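PDB 5U47: penicillin binding protein 2X from Streptococcus thermophilus, which probably acts as a transpeptidase that cross-links peptidoglycan strands during septal cell-wall synthesis, and belongs to the enzymes that beta-lactams inactivate by acylating an essential serine. Local coordinates for residues 149-154 / 264-269; 42-47 / 142-147; 224-229 / 258-263; 284-289 / 384-389; 243-248 / 546-551. The protein carries 1 engineered substitution. All coordinates share one frame; numbering follows the deposited sequence. Where two conformers were deposited one is given.

Contact 1: residues 149-154 / 264-269; sequences FASEFL and RPTYNS
Ser151, in the first turn of helix 151-154, is met by Tyr267 and Ser269 of the loop 264-269. Its hydroxyl donates to the loop backbone, Ser151 OG lying 2.6 Å from Tyr267 O, with an angle of 159° at the carbonyl oxygen. The same OG accepts a weak bond from Phe149 N, while Ser151 CB sits over the centre of the Tyr267 ring in a CH-pi contact, 3.9 Å from the centroid. Glu152 divides its oxygens. Glu152 OE1 receives Thr266 OG1 at 2.8 Å on the syn lone pair; Glu152 OE2 is bonded to Tyr280 OH and lies 3.3 Å from Tyr267 CD1, at the ring edge.

Two waters complete the account. One accepts from Ser151 N and donates to Thr266 OG1 at 2.7 Å, leaving that hydroxyl both giving and receiving. The other accepts from Tyr267 OH and Ser269 OG and donates to Ser151 O at 3.3 Å. This polar seam joins the region assigned to the dimerisation domain to the transpeptidase region. With several bonds made to backbone atoms or through bound water, its chemistry implies an interface fixed by directional hydrogen bonds more than by apolar burial.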
# COMPACT_ATOMS: atom_id res chain seq x y z
N PHE A 149 -5.37 -13.37 -0.31
CA PHE A 149 -4.52 -12.75 -1.31
C PHE A 149 -4.46 -11.26 -1.02
O PHE A 149 -5.45 -10.56 -1.19
CB PHE A 149 -5.18 -13.02 -2.69
CG PHE A 149 -4.49 -12.39 -3.88
CD1 PHE A 149 -4.64 -11.04 -4.16
CD2 PHE A 149 -3.77 -13.17 -4.77
CE1 PHE A 149 -4.02 -10.47 -5.27
CE2 PHE A 149 -3.16 -12.62 -5.88
CZ PHE A 149 -3.30 -11.27 -6.14
N ALA A 150 -3.29 -10.79 -0.57
CA ALA A 150 -3.08 -9.36 -0.23
C ALA A 150 -4.29 -8.78 0.48
O ALA A 150 -4.71 -7.66 0.20
CB ALA A 150 -2.80 -8.58 -1.48
N SER A 151 -4.82 -9.53 1.42
CA SER A 151 -6.09 -9.16 2.03
C SER A 151 -6.07 -7.83 2.77
O SER A 151 -6.93 -6.97 2.53
CB SER A 151 -6.61 -10.29 2.92
OG SER A 151 -6.93 -11.41 2.11
N GLU A 152 -5.10 -7.67 3.65
CA GLU A 152 -4.98 -6.40 4.37
C GLU A 152 -4.72 -5.22 3.41
O GLU A 152 -5.24 -4.13 3.62
CB GLU A 152 -3.92 -6.48 5.49
CG GLU A 152 -4.39 -7.32 6.67
CD GLU A 152 -4.38 -8.83 6.46
OE1 GLU A 152 -3.85 -9.37 5.42
OE2 GLU A 152 -4.90 -9.50 7.38
N PHE A 153 -3.94 -5.45 2.36
CA PHE A 153 -3.70 -4.39 1.38
C PHE A 153 -5.01 -3.94 0.66
O PHE A 153 -5.31 -2.73 0.58
CB PHE A 153 -2.67 -4.86 0.38
CG PHE A 153 -2.54 -3.99 -0.83
CD1 PHE A 153 -1.82 -2.80 -0.78
CD2 PHE A 153 -3.13 -4.37 -2.03
CE1 PHE A 153 -1.70 -2.01 -1.91
CE2 PHE A 153 -3.00 -3.58 -3.18
CZ PHE A 153 -2.28 -2.40 -3.11
N LEU A 154 -5.77 -4.92 0.18
CA LEU A 154 -7.02 -4.63 -0.54
C LEU A 154 -8.08 -4.01 0.34
O LEU A 154 -8.76 -3.09 -0.06
CB LEU A 154 -7.59 -5.90 -1.17
CG LEU A 154 -6.78 -6.54 -2.29
CD1 LEU A 154 -7.39 -7.88 -2.68
CD2 LEU A 154 -6.70 -5.61 -3.49
N ARG A 264 0.98 -11.39 7.98
CA ARG A 264 0.45 -12.48 8.73
C ARG A 264 0.30 -11.99 10.17
O ARG A 264 1.12 -11.21 10.63
CB ARG A 264 1.36 -13.70 8.66
CG ARG A 264 1.43 -14.36 7.27
CD ARG A 264 0.11 -15.03 6.94
NE ARG A 264 0.10 -15.71 5.64
CZ ARG A 264 -0.07 -15.12 4.45
NH1 ARG A 264 -0.18 -13.80 4.35
NH2 ARG A 264 -0.08 -15.85 3.34
N PRO A 265 -0.75 -12.40 10.88
CA PRO A 265 -1.81 -13.28 10.37
C PRO A 265 -2.68 -12.55 9.37
O PRO A 265 -2.70 -11.32 9.35
CB PRO A 265 -2.62 -13.63 11.64
CG PRO A 265 -2.37 -12.49 12.55
CD PRO A 265 -0.92 -12.14 12.32
N THR A 266 -3.42 -13.31 8.56
CA THR A 266 -4.25 -12.72 7.52
C THR A 266 -5.63 -13.32 7.55
O THR A 266 -5.98 -14.03 8.50
CB THR A 266 -3.57 -12.88 6.14
OG1 THR A 266 -4.25 -12.09 5.13
CG2 THR A 266 -3.55 -14.36 5.72
N TYR A 267 -6.43 -13.00 6.53
CA TYR A 267 -7.77 -13.54 6.39
C TYR A 267 -8.14 -13.74 4.92
O TYR A 267 -7.49 -13.17 4.01
CB TYR A 267 -8.81 -12.61 7.05
CG TYR A 267 -8.96 -11.24 6.42
CD1 TYR A 267 -8.12 -10.19 6.78
CD2 TYR A 267 -9.97 -10.97 5.49
CE1 TYR A 267 -8.26 -8.92 6.20
CE2 TYR A 267 -10.12 -9.72 4.92
CZ TYR A 267 -9.26 -8.69 5.29
OH TYR A 267 -9.40 -7.43 4.72
N ASN A 268 -9.17 -14.53 4.68
CA ASN A 268 -9.72 -14.72 3.33
C ASN A 268 -10.59 -13.51 3.03
O ASN A 268 -11.59 -13.27 3.73
CB ASN A 268 -10.52 -16.01 3.25
CG ASN A 268 -11.04 -16.29 1.85
OD1 ASN A 268 -11.63 -15.41 1.20
ND2 ASN A 268 -10.83 -17.51 1.39
N SER A 269 -10.22 -12.73 2.01
CA SER A 269 -10.97 -11.50 1.66
C SER A 269 -12.42 -11.70 1.23
O SER A 269 -13.27 -10.80 1.42
CB SER A 269 -10.24 -10.70 0.58
OG SER A 269 -9.04 -10.15 1.08
O HOH W 1 -3.27 -12.10 2.65
O HOH W 2 -10.07 -7.86 2.16

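Contact 2: residues 42-47 / 142-147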
# COMPACT_ATOMS: atom_id res chain seq x y z
N VAL A 42 -8.71 -9.82 -12.04
CA VAL A 42 -9.68 -9.25 -11.08
C VAL A 42 -9.30 -9.57 -9.63
O VAL A 42 -9.04 -10.74 -9.29
CB VAL A 42 -11.11 -9.74 -11.37
CG1 VAL A 42 -12.10 -9.22 -10.31
CG2 VAL A 42 -11.56 -9.29 -12.76
N LEU A 43 -9.21 -8.52 -8.81
CA LEU A 43 -8.93 -8.66 -7.37
C LEU A 43 -10.16 -8.38 -6.51
O LEU A 43 -10.32 -9.02 -5.45
CB LEU A 43 -7.79 -7.74 -6.92
CG LEU A 43 -6.48 -7.85 -7.70
CD1 LEU A 43 -5.40 -6.96 -7.08
CD2 LEU A 43 -6.00 -9.30 -7.81
N ALA A 44 -10.99 -7.43 -6.94
CA ALA A 44 -12.24 -7.09 -6.27
C ALA A 44 -13.22 -6.52 -7.31
O ALA A 44 -12.87 -5.64 -8.08
CB ALA A 44 -12.03 -6.07 -5.15
N GLU A 45 -14.44 -7.04 -7.30
CA GLU A 45 -15.45 -6.57 -8.23
C GLU A 45 -16.83 -6.75 -7.65
O GLU A 45 -17.06 -7.59 -6.76
CB GLU A 45 -15.36 -7.29 -9.58
CG GLU A 45 -15.66 -8.79 -9.53
CD GLU A 45 -15.74 -9.45 -10.93
OE1 GLU A 45 -15.66 -8.74 -11.96
OE2 GLU A 45 -15.88 -10.68 -10.99
N ASP A 46 -17.76 -5.94 -8.17
CA ASP A 46 -19.16 -6.02 -7.77
C ASP A 46 -19.82 -7.26 -8.33
O ASP A 46 -19.48 -7.71 -9.42
CB ASP A 46 -19.96 -4.79 -8.27
CG ASP A 46 -19.73 -3.56 -7.42
OD1 ASP A 46 -18.82 -3.59 -6.57
OD2 ASP A 46 -20.49 -2.54 -7.61
N SER A 47 -20.75 -7.79 -7.56
CA SER A 47 -21.56 -8.94 -7.93
C SER A 47 -23.01 -8.64 -7.53
O SER A 47 -23.29 -8.32 -6.37
CB SER A 47 -21.05 -10.19 -7.23
OG SER A 47 -21.91 -11.28 -7.38
N ARG A 142 -19.55 -7.34 -2.74
CA ARG A 142 -18.21 -7.20 -3.28
C ARG A 142 -17.57 -8.59 -3.26
O ARG A 142 -17.58 -9.25 -2.24
CB ARG A 142 -17.42 -6.25 -2.40
CG ARG A 142 -16.11 -5.75 -2.98
CD ARG A 142 -16.34 -4.80 -4.16
NE ARG A 142 -15.16 -3.99 -4.43
CZ ARG A 142 -14.94 -3.30 -5.55
NH1 ARG A 142 -15.82 -3.31 -6.58
NH2 ARG A 142 -13.84 -2.60 -5.66
N MET A 143 -17.05 -9.02 -4.41
CA MET A 143 -16.43 -10.34 -4.56
C MET A 143 -14.89 -10.20 -4.63
O MET A 143 -14.40 -9.31 -5.32
CB MET A 143 -16.95 -11.00 -5.85
CG MET A 143 -16.30 -12.33 -6.20
SD MET A 143 -16.82 -12.99 -7.79
CE MET A 143 -15.70 -14.39 -7.89
N TYR A 144 -14.17 -11.08 -3.94
CA TYR A 144 -12.69 -11.06 -3.88
C TYR A 144 -12.28 -12.46 -4.34
O TYR A 144 -12.07 -13.36 -3.52
CB TYR A 144 -12.21 -10.74 -2.45
CG TYR A 144 -12.61 -9.36 -1.98
CD1 TYR A 144 -13.83 -9.13 -1.36
CD2 TYR A 144 -11.75 -8.26 -2.18
CE1 TYR A 144 -14.19 -7.85 -0.93
CE2 TYR A 144 -12.10 -6.99 -1.75
CZ TYR A 144 -13.32 -6.79 -1.13
OH TYR A 144 -13.66 -5.50 -0.74
N PRO A 145 -12.15 -12.65 -5.67
CA PRO A 145 -11.98 -13.99 -6.26
C PRO A 145 -10.76 -14.79 -5.84
O PRO A 145 -10.80 -16.03 -5.93
CB PRO A 145 -11.87 -13.71 -7.76
CG PRO A 145 -12.36 -12.31 -7.95
CD PRO A 145 -12.11 -11.59 -6.69
N ASN A 146 -9.70 -14.10 -5.41
CA ASN A 146 -8.47 -14.77 -5.02
C ASN A 146 -8.43 -15.23 -3.55
O ASN A 146 -7.43 -15.81 -3.13
CB ASN A 146 -7.28 -13.87 -5.34
CG ASN A 146 -7.18 -13.56 -6.82
OD1 ASN A 146 -6.77 -14.40 -7.62
ND2 ASN A 146 -7.57 -12.37 -7.19
N GLY A 147 -9.50 -15.02 -2.79
CA GLY A 147 -9.55 -15.48 -1.38
C GLY A 147 -8.47 -14.82 -0.50
O GLY A 147 -8.49 -13.59 -0.31
O HOH W 3 -9.14 -11.26 -4.73
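Glu45 and Met143 form an antiparallel hydrogen-bonded pair where strands 42-55 and 134-143 run together in a mixed sheet; both segments belong to the dimerisation-domain family. Just before this pair, Leu43 and Ala44 both face Ile35 of strand 35-36, a classic beta bulge that turns the chain at a corner.

The backbone bonds are Met143 N to Glu45 O at 2.8 Å and Glu45 N to Met143 O at 3.0 Å. Asp46 and Arg142 follow as the non-hydrogen-bonded pair.

Charge joins this second pair. Arg142 NH1 reaches Asp46 OD1 at 3.0 Å in a salt bridge, coming from above the carboxylate plane, with the carboxylate and guanidinium planes 73° apart. A bend at the second torsion of Arg142 (chi2 69°) places Arg142 CD 3.7 Å from Asp46 OD1, and Ala44 O and Glu45 N lie over one face of the guanidinium. Both ends of the bridge have further partners: Arg142 NE pairs with Glu177, NH1 also meets Gly33 O, and Asp46 OD2 accepts from Arg32 N.

Apolar contacts lie on the far side of the Glu45-Met143 pair, where Ala44 CB touches Tyr144 CE2 at 3.5 Å and Val42 CG1 meets Pro145 CG at 3.9 Å, the latter two side chains crossing at about a right angle.

Beyond the strand, a type I turn from Tyr144 to Gly147 brings Asn146 back to the bulge. Asn146 ND2 makes a weak, bent bond to Val42 O, and a water accepting from Asn146 N donates to Leu43 O at 2.6 Å.

Contact 3: residues 224-229 / 258-263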
# COMPACT_ATOMS: atom_id res chain seq x y z
N ALA A 224 -0.53 -10.68 -9.75
CA ALA A 224 -1.26 -11.80 -9.13
C ALA A 224 -0.47 -13.11 -9.04
O ALA A 224 -0.48 -13.74 -7.97
CB ALA A 224 -2.63 -12.02 -9.77
N PRO A 225 0.25 -13.51 -10.12
CA PRO A 225 1.05 -14.74 -10.03
C PRO A 225 2.11 -14.68 -8.93
O PRO A 225 2.27 -15.64 -8.15
CB PRO A 225 1.73 -14.84 -11.41
CG PRO A 225 0.87 -14.03 -12.33
CD PRO A 225 0.22 -12.97 -11.49
N LEU A 226 2.83 -13.57 -8.86
CA LEU A 226 3.87 -13.42 -7.85
C LEU A 226 3.25 -13.37 -6.46
O LEU A 226 3.75 -14.00 -5.52
CB LEU A 226 4.69 -12.15 -8.07
CG LEU A 226 5.86 -11.96 -7.11
CD1 LEU A 226 6.86 -13.09 -7.30
CD2 LEU A 226 6.52 -10.61 -7.33
N GLN A 227 2.16 -12.62 -6.33
CA GLN A 227 1.46 -12.49 -5.05
C GLN A 227 0.98 -13.85 -4.54
O GLN A 227 1.15 -14.16 -3.37
CB GLN A 227 0.28 -11.55 -5.18
CG GLN A 227 -0.51 -11.33 -3.89
CD GLN A 227 0.19 -10.41 -2.89
OE1 GLN A 227 0.72 -9.35 -3.26
NE2 GLN A 227 0.12 -10.76 -1.62
N THR A 228 0.39 -14.65 -5.43
CA THR A 228 -0.11 -16.00 -5.09
C THR A 228 1.03 -16.86 -4.57
O THR A 228 0.90 -17.54 -3.56
CB THR A 228 -0.82 -16.66 -6.31
OG1 THR A 228 -1.95 -15.85 -6.66
CG2 THR A 228 -1.32 -18.07 -6.01
N PHE A 229 2.16 -16.77 -5.24
CA PHE A 229 3.34 -17.51 -4.85
C PHE A 229 3.87 -17.03 -3.50
O PHE A 229 4.24 -17.85 -2.66
CB PHE A 229 4.39 -17.36 -5.95
CG PHE A 229 5.55 -18.26 -5.81
CD1 PHE A 229 5.54 -19.52 -6.37
CD2 PHE A 229 6.67 -17.84 -5.13
CE1 PHE A 229 6.62 -20.36 -6.24
CE2 PHE A 229 7.75 -18.66 -4.99
CZ PHE A 229 7.74 -19.93 -5.54
N ILE A 258 5.10 -1.58 -6.14
CA ILE A 258 4.91 -2.70 -5.21
C ILE A 258 4.30 -3.88 -5.99
O ILE A 258 3.14 -3.83 -6.38
CB ILE A 258 4.05 -2.29 -4.01
CG1 ILE A 258 4.79 -1.20 -3.21
CG2 ILE A 258 3.73 -3.49 -3.14
CD1 ILE A 258 3.94 -0.47 -2.18
N LEU A 259 5.09 -4.92 -6.19
CA LEU A 259 4.70 -6.08 -7.00
C LEU A 259 4.00 -7.16 -6.20
O LEU A 259 3.22 -7.93 -6.76
CB LEU A 259 5.92 -6.66 -7.71
CG LEU A 259 6.65 -5.66 -8.61
CD1 LEU A 259 7.91 -6.25 -9.23
CD2 LEU A 259 5.72 -5.18 -9.69
N ALA A 260 4.28 -7.23 -4.91
CA ALA A 260 3.59 -8.16 -4.05
C ALA A 260 3.73 -7.71 -2.62
O ALA A 260 4.78 -7.20 -2.22
CB ALA A 260 4.12 -9.57 -4.24
N THR A 261 2.68 -7.89 -1.82
CA THR A 261 2.77 -7.49 -0.42
C THR A 261 1.81 -8.30 0.41
O THR A 261 0.68 -8.51 0.02
CB THR A 261 2.54 -5.97 -0.25
OG1 THR A 261 2.82 -5.58 1.10
CG2 THR A 261 1.14 -5.54 -0.64
N THR A 262 2.28 -8.77 1.56
CA THR A 262 1.42 -9.54 2.42
C THR A 262 1.84 -9.43 3.88
O THR A 262 2.96 -8.99 4.21
CB THR A 262 1.37 -11.03 1.98
OG1 THR A 262 0.16 -11.64 2.48
CG2 THR A 262 2.60 -11.79 2.45
N GLN A 263 0.92 -9.81 4.76
CA GLN A 263 1.21 -9.84 6.17
C GLN A 263 0.50 -11.00 6.80
O GLN A 263 -0.42 -11.54 6.21
CB GLN A 263 0.78 -8.55 6.86
CG GLN A 263 -0.71 -8.37 7.09
CD GLN A 263 -0.99 -7.02 7.73
OE1 GLN A 263 -0.64 -5.97 7.18
NE2 GLN A 263 -1.62 -7.03 8.89
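Gln227 of helix 224-241 reaches across to Thr261 and bonds both polar groups of its backbone. Gln227 OE1 accepts from Thr261 N at 2.8 Å, and Gln227 NE2 donates to Thr261 O, also at 2.8 Å. The two bonds differ in geometry: Thr261 N lies only 15° from the plane of the side-chain carbonyl, whereas NE2 stands well above the carbonyl plane of Thr261, 60° out of it. CG is anti to the backbone N (chi1 -179°), and the chain then bends at chi2, carrying the amide to the strand.

This is the tight, wholly buried part of the contact. The helix and strand segments run roughly parallel, their axes 7.2 Å apart at closest approach, and Gln227 OE1 comes within 3.2 Å of Ala260 CA. Beside the amide, Leu226 CD2 rests against Leu259 CB and Ala260 CB, each 4.0 Å away. Leu226 also touches Val565 of helix 558-572, which helps to cover this side. Leu259 and Ala260 both face Val250 as a classic beta bulge.

Turned from the strand, Pro225 and Thr228 are exposed, though Met572 and Phe149 touch them, and Thr228 OG1 turns back to its own helix, donating to Ala224 O at 2.9 Å.

Strand 258-264 is an outermost strand of the five-stranded transpeptidase sheet. The chemistry implies that the Gln227 amide takes both backbone groups of Thr261 much as a neighbouring strand could, while Glu231 gathers Gln227 NE2 and Thr262 OG1.

Contact 4: residues 284-289 / 384-389; sequences NRLYEA and TRFGMV
Tyr287 and Met388 meet in a Met-aromatic contact that joins two loops of the transpeptidase region, the first of them folded by an Asx turn at Asn284. Met388 CB makes a CH-pi contact over the centre of the Tyr287 ring, 3.7 Å from its centroid. Met388 CG, anti to the carbonyl carbon (chi1 -67°), touches the same face at Tyr287 CE2, 3.5 Å away. The sulfur of the Met-aromatic pair stands oblique to the ring, Met388 SD lying 4.7 Å from the centroid. The Tyr287 CG takes the crowded position between backbone N and carbonyl carbon (chi1 57°), which sets the ring between Met388 and Asn284 CB, the latter covering the opposite face toward the rim. Asn284 OD1 accepts from Leu286 N at 2.9 Å to close the turn.

The Phe386 and Tyr287 side chains cross at about a right angle. Phe386 CE1 touches Tyr287 CB at 4.0 Å, and Leu286 CD2 meets Phe386 CZ at the ring edge, 4.1 Å away. Phe437 packs edge-to-face with Phe386, and Leu176 and Ser179 of helix 175-179 touch Met388.

No direct hydrogen bond joins segments 284-289 and 384-389. A water bridges them instead, 2.7 Å from Tyr287 OH and donating to Val389 O at 2.8 Å.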
# COMPACT_ATOMS: atom_id res chain seq x y z
N ASN A 284 -2.25 -2.56 9.96
CA ASN A 284 -1.67 -2.76 8.64
C ASN A 284 -0.15 -2.66 8.75
O ASN A 284 0.39 -1.62 9.16
CB ASN A 284 -2.24 -1.77 7.63
CG ASN A 284 -1.82 -2.08 6.20
OD1 ASN A 284 -0.63 -1.99 5.86
ND2 ASN A 284 -2.79 -2.47 5.37
N ARG A 285 0.54 -3.74 8.40
CA ARG A 285 1.99 -3.76 8.54
C ARG A 285 2.76 -3.02 7.48
O ARG A 285 3.95 -2.84 7.65
CB ARG A 285 2.53 -5.17 8.59
CG ARG A 285 1.80 -6.07 9.55
CD ARG A 285 2.78 -6.86 10.40
NE ARG A 285 3.12 -6.06 11.56
CZ ARG A 285 2.36 -5.96 12.64
NH1 ARG A 285 1.20 -6.59 12.72
NH2 ARG A 285 2.77 -5.21 13.65
N LEU A 286 2.11 -2.64 6.37
CA LEU A 286 2.81 -1.90 5.35
C LEU A 286 2.95 -0.43 5.72
O LEU A 286 4.02 0.16 5.53
CB LEU A 286 2.10 -2.02 4.00
CG LEU A 286 2.73 -1.28 2.81
CD1 LEU A 286 4.18 -1.70 2.58
CD2 LEU A 286 1.90 -1.49 1.58
N TYR A 287 1.90 0.18 6.25
CA TYR A 287 1.94 1.63 6.50
C TYR A 287 1.40 2.17 7.82
O TYR A 287 1.49 3.38 8.05
CB TYR A 287 1.24 2.37 5.33
CG TYR A 287 -0.16 1.92 5.11
CD1 TYR A 287 -1.21 2.46 5.85
CD2 TYR A 287 -0.45 0.93 4.19
CE1 TYR A 287 -2.52 2.03 5.66
CE2 TYR A 287 -1.74 0.50 4.00
CZ TYR A 287 -2.78 1.07 4.74
OH TYR A 287 -4.06 0.62 4.56
N GLU A 288 0.86 1.31 8.68
CA GLU A 288 0.32 1.76 9.97
C GLU A 288 1.24 1.44 11.12
O GLU A 288 1.54 2.30 11.95
CB GLU A 288 -1.06 1.16 10.25
CG GLU A 288 -2.13 1.66 9.31
CD GLU A 288 -3.50 1.14 9.66
OE1 GLU A 288 -3.57 0.10 10.37
OE2 GLU A 288 -4.50 1.75 9.21
N ALA A 289 1.68 0.18 11.18
CA ALA A 289 2.56 -0.27 12.27
C ALA A 289 3.86 0.55 12.34
O ALA A 289 4.50 0.77 11.33
CB ALA A 289 2.91 -1.74 12.09
N THR A 384 5.18 8.75 3.87
CA THR A 384 5.37 8.71 2.42
C THR A 384 4.23 9.44 1.68
O THR A 384 4.44 10.01 0.61
CB THR A 384 5.48 7.26 1.90
OG1 THR A 384 4.22 6.58 1.99
CG2 THR A 384 6.56 6.49 2.67
N ARG A 385 3.03 9.42 2.26
CA ARG A 385 1.83 9.97 1.63
C ARG A 385 1.64 9.32 0.26
O ARG A 385 1.26 9.96 -0.70
CB ARG A 385 1.91 11.49 1.51
CG ARG A 385 2.36 12.15 2.80
CD ARG A 385 2.16 13.63 2.74
NE ARG A 385 2.64 14.28 3.96
CZ ARG A 385 3.77 14.97 4.10
NH1 ARG A 385 4.60 15.17 3.08
NH2 ARG A 385 4.05 15.50 5.28
N PHE A 386 1.88 8.00 0.22
CA PHE A 386 1.85 7.27 -1.03
C PHE A 386 0.47 6.93 -1.58
O PHE A 386 0.38 6.44 -2.70
CB PHE A 386 2.80 6.04 -1.01
CG PHE A 386 2.29 4.83 -0.30
CD1 PHE A 386 1.61 4.89 0.90
CD2 PHE A 386 2.63 3.55 -0.80
CE1 PHE A 386 1.23 3.75 1.56
CE2 PHE A 386 2.24 2.40 -0.15
CZ PHE A 386 1.52 2.51 1.03
N GLY A 387 -0.58 7.22 -0.82
CA GLY A 387 -1.94 7.06 -1.29
C GLY A 387 -2.90 6.42 -0.32
O GLY A 387 -4.10 6.51 -0.52
N MET A 388 -2.39 5.78 0.72
CA MET A 388 -3.27 5.13 1.67
C MET A 388 -3.69 6.07 2.78
O MET A 388 -2.92 6.97 3.14
CB MET A 388 -2.59 3.93 2.32
CG MET A 388 -2.28 2.79 1.39
SD MET A 388 -3.75 1.92 0.78
CE MET A 388 -2.98 0.53 -0.05
N VAL A 389 -4.90 5.90 3.30
CA VAL A 389 -5.33 6.70 4.45
C VAL A 389 -4.95 5.93 5.71
O VAL A 389 -4.89 4.70 5.71
CB VAL A 389 -6.84 7.02 4.42
CG1 VAL A 389 -7.18 7.80 3.15
CG2 VAL A 389 -7.68 5.77 4.54
O HOH W 4 -5.88 2.59 4.23

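Contact 5: residues 243-248 / 546-551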
# COMPACT_ATOMS: atom_id res chain seq x y z
N GLY A 243 5.77 -16.91 14.54
CA GLY A 243 5.85 -15.54 15.02
C GLY A 243 4.45 -15.00 15.26
O GLY A 243 3.46 -15.54 14.71
N ILE A 244 4.35 -13.94 16.06
CA ILE A 244 3.07 -13.31 16.34
C ILE A 244 2.59 -12.50 15.13
O ILE A 244 1.40 -12.31 14.96
CB ILE A 244 3.08 -12.47 17.63
CG1 ILE A 244 3.97 -11.23 17.51
CG2 ILE A 244 3.54 -13.35 18.80
CD1 ILE A 244 3.86 -10.31 18.71
N ASN A 245 3.53 -12.03 14.30
CA ASN A 245 3.17 -11.34 13.06
C ASN A 245 4.34 -11.38 12.09
O ASN A 245 5.45 -11.75 12.46
CB ASN A 245 2.64 -9.91 13.30
CG ASN A 245 3.69 -8.94 13.77
OD1 ASN A 245 4.71 -8.75 13.11
ND2 ASN A 245 3.44 -8.30 14.92
N ALA A 246 4.08 -11.06 10.83
CA ALA A 246 5.13 -11.04 9.84
C ALA A 246 4.66 -10.25 8.64
O ALA A 246 3.45 -10.02 8.48
CB ALA A 246 5.51 -12.47 9.42
N SER A 247 5.62 -9.83 7.81
CA SER A 247 5.31 -9.10 6.60
C SER A 247 6.35 -9.43 5.55
O SER A 247 7.47 -9.82 5.87
CB SER A 247 5.29 -7.61 6.87
OG SER A 247 6.60 -7.16 7.17
N ALA A 248 5.97 -9.25 4.30
CA ALA A 248 6.85 -9.44 3.15
C ALA A 248 6.36 -8.60 2.00
O ALA A 248 5.15 -8.64 1.68
CB ALA A 248 6.88 -10.88 2.74
N THR A 546 9.86 -9.34 7.44
CA THR A 546 9.95 -9.17 8.88
C THR A 546 9.09 -10.23 9.57
O THR A 546 8.13 -10.72 9.01
CB THR A 546 9.43 -7.78 9.36
OG1 THR A 546 7.99 -7.75 9.33
CG2 THR A 546 10.00 -6.62 8.52
N VAL A 547 9.49 -10.61 10.78
CA VAL A 547 8.76 -11.52 11.64
C VAL A 547 9.03 -11.07 13.08
O VAL A 547 10.20 -10.86 13.47
CB VAL A 547 9.13 -13.01 11.42
CG1 VAL A 547 10.60 -13.27 11.66
CG2 VAL A 547 8.28 -13.91 12.33
N GLN A 548 7.96 -10.87 13.84
CA GLN A 548 8.06 -10.44 15.21
C GLN A 548 7.86 -11.62 16.16
O GLN A 548 6.91 -12.41 16.02
CB GLN A 548 7.05 -9.33 15.52
CG GLN A 548 7.16 -8.77 16.93
CD GLN A 548 6.29 -7.56 17.21
OE1 GLN A 548 5.76 -6.94 16.31
NE2 GLN A 548 6.13 -7.23 18.49
N GLU A 549 8.77 -11.71 17.13
CA GLU A 549 8.75 -12.71 18.19
C GLU A 549 8.51 -14.15 17.72
O GLU A 549 7.55 -14.79 18.12
CB GLU A 549 7.74 -12.31 19.26
CG GLU A 549 8.08 -10.98 19.92
CD GLU A 549 6.97 -10.44 20.80
OE1 GLU A 549 6.43 -11.21 21.62
OE2 GLU A 549 6.64 -9.24 20.69
N PRO A 550 9.40 -14.65 16.85
CA PRO A 550 9.31 -16.02 16.42
C PRO A 550 9.58 -16.98 17.59
O PRO A 550 10.56 -16.78 18.31
CB PRO A 550 10.42 -16.14 15.37
CG PRO A 550 11.42 -15.11 15.77
CD PRO A 550 10.61 -13.98 16.31
N LYS A 551 8.70 -17.97 17.80
CA LYS A 551 8.92 -18.99 18.84
C LYS A 551 10.20 -19.76 18.56
O LYS A 551 10.94 -20.08 19.48
CB LYS A 551 7.78 -20.01 18.92
CG LYS A 551 6.71 -19.77 19.97
CD LYS A 551 5.84 -18.58 19.67
CE LYS A 551 4.75 -18.44 20.72
NZ LYS A 551 3.95 -17.20 20.52
O HOH W 5 6.53 -7.59 11.53
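Gly243 lies close against the chain that leaves strand 541-548, its CA 3.8 Å from Pro550 CA. Next, Ile244 N donates to Gln548 O at 3.0 Å, nearly along the C=O axis, while Ile244 CD1 rests against Glu549, whose OE2 forms a salt bridge with Lys520.

Asn245 then engages Gln548 twice. Its backbone O accepts from Gln548 N, and its side-chain ND2 donates to Gln548 OE1 at 3.0 Å from well above that carbonyl plane, the two amides being 84° apart. A water donating to Asn245 OD1 also sits 2.6 Å from Thr546 OG1.

Ala246 pairs with Val547 on the opposite face, CB to CB 4.2 Å, where Met234, Met238 and Phe237 of helix 224-241 cover them. Ser247 and Thr546 form a regular antiparallel hydrogen-bonded pair, with Ser247 N to Thr546 O at 2.9 Å. Their hydroxyls also bond, Ser247 OG to Thr546 OG1 at 2.6 Å, and either could donate; chi1 of 67° sets Ser247 OG between backbone N and carbonyl carbon.

Two inner strands of the five-stranded transpeptidase sheet are thus joined. The chemistry implies a two-sided seam, apolar beneath the helix and, on the face of Asn245, Ser247, Thr546 and Gln548, linked by side-chain hydrogen bonds.

Contacts 3 and 5 share one sheet, strand 258-264 pairing with 245-252 through Thr262 N to Ala248 O (2.9 Å). Contact 1 extends that strand into its loop and lies, centre to centre, about 11 Å from contact 3 and 13 Å from contact 2. Its two segments come from the dimerisation and transpeptidase families; the centres of contacts 2 and 5 are about 28 Å apart. Contact 4 touches contact 3 (Gln263 OE1 to Arg285 N, 2.8 Å) and contact 1 (Met388 CE on Phe153 CE1). Segment 284-289 precedes helix 297-308, just before which lies the SxxK serine, probably the one acylated; strand 503-510, probably bearing the K(T/S)G-type motif, is the sheet's other outermost strand.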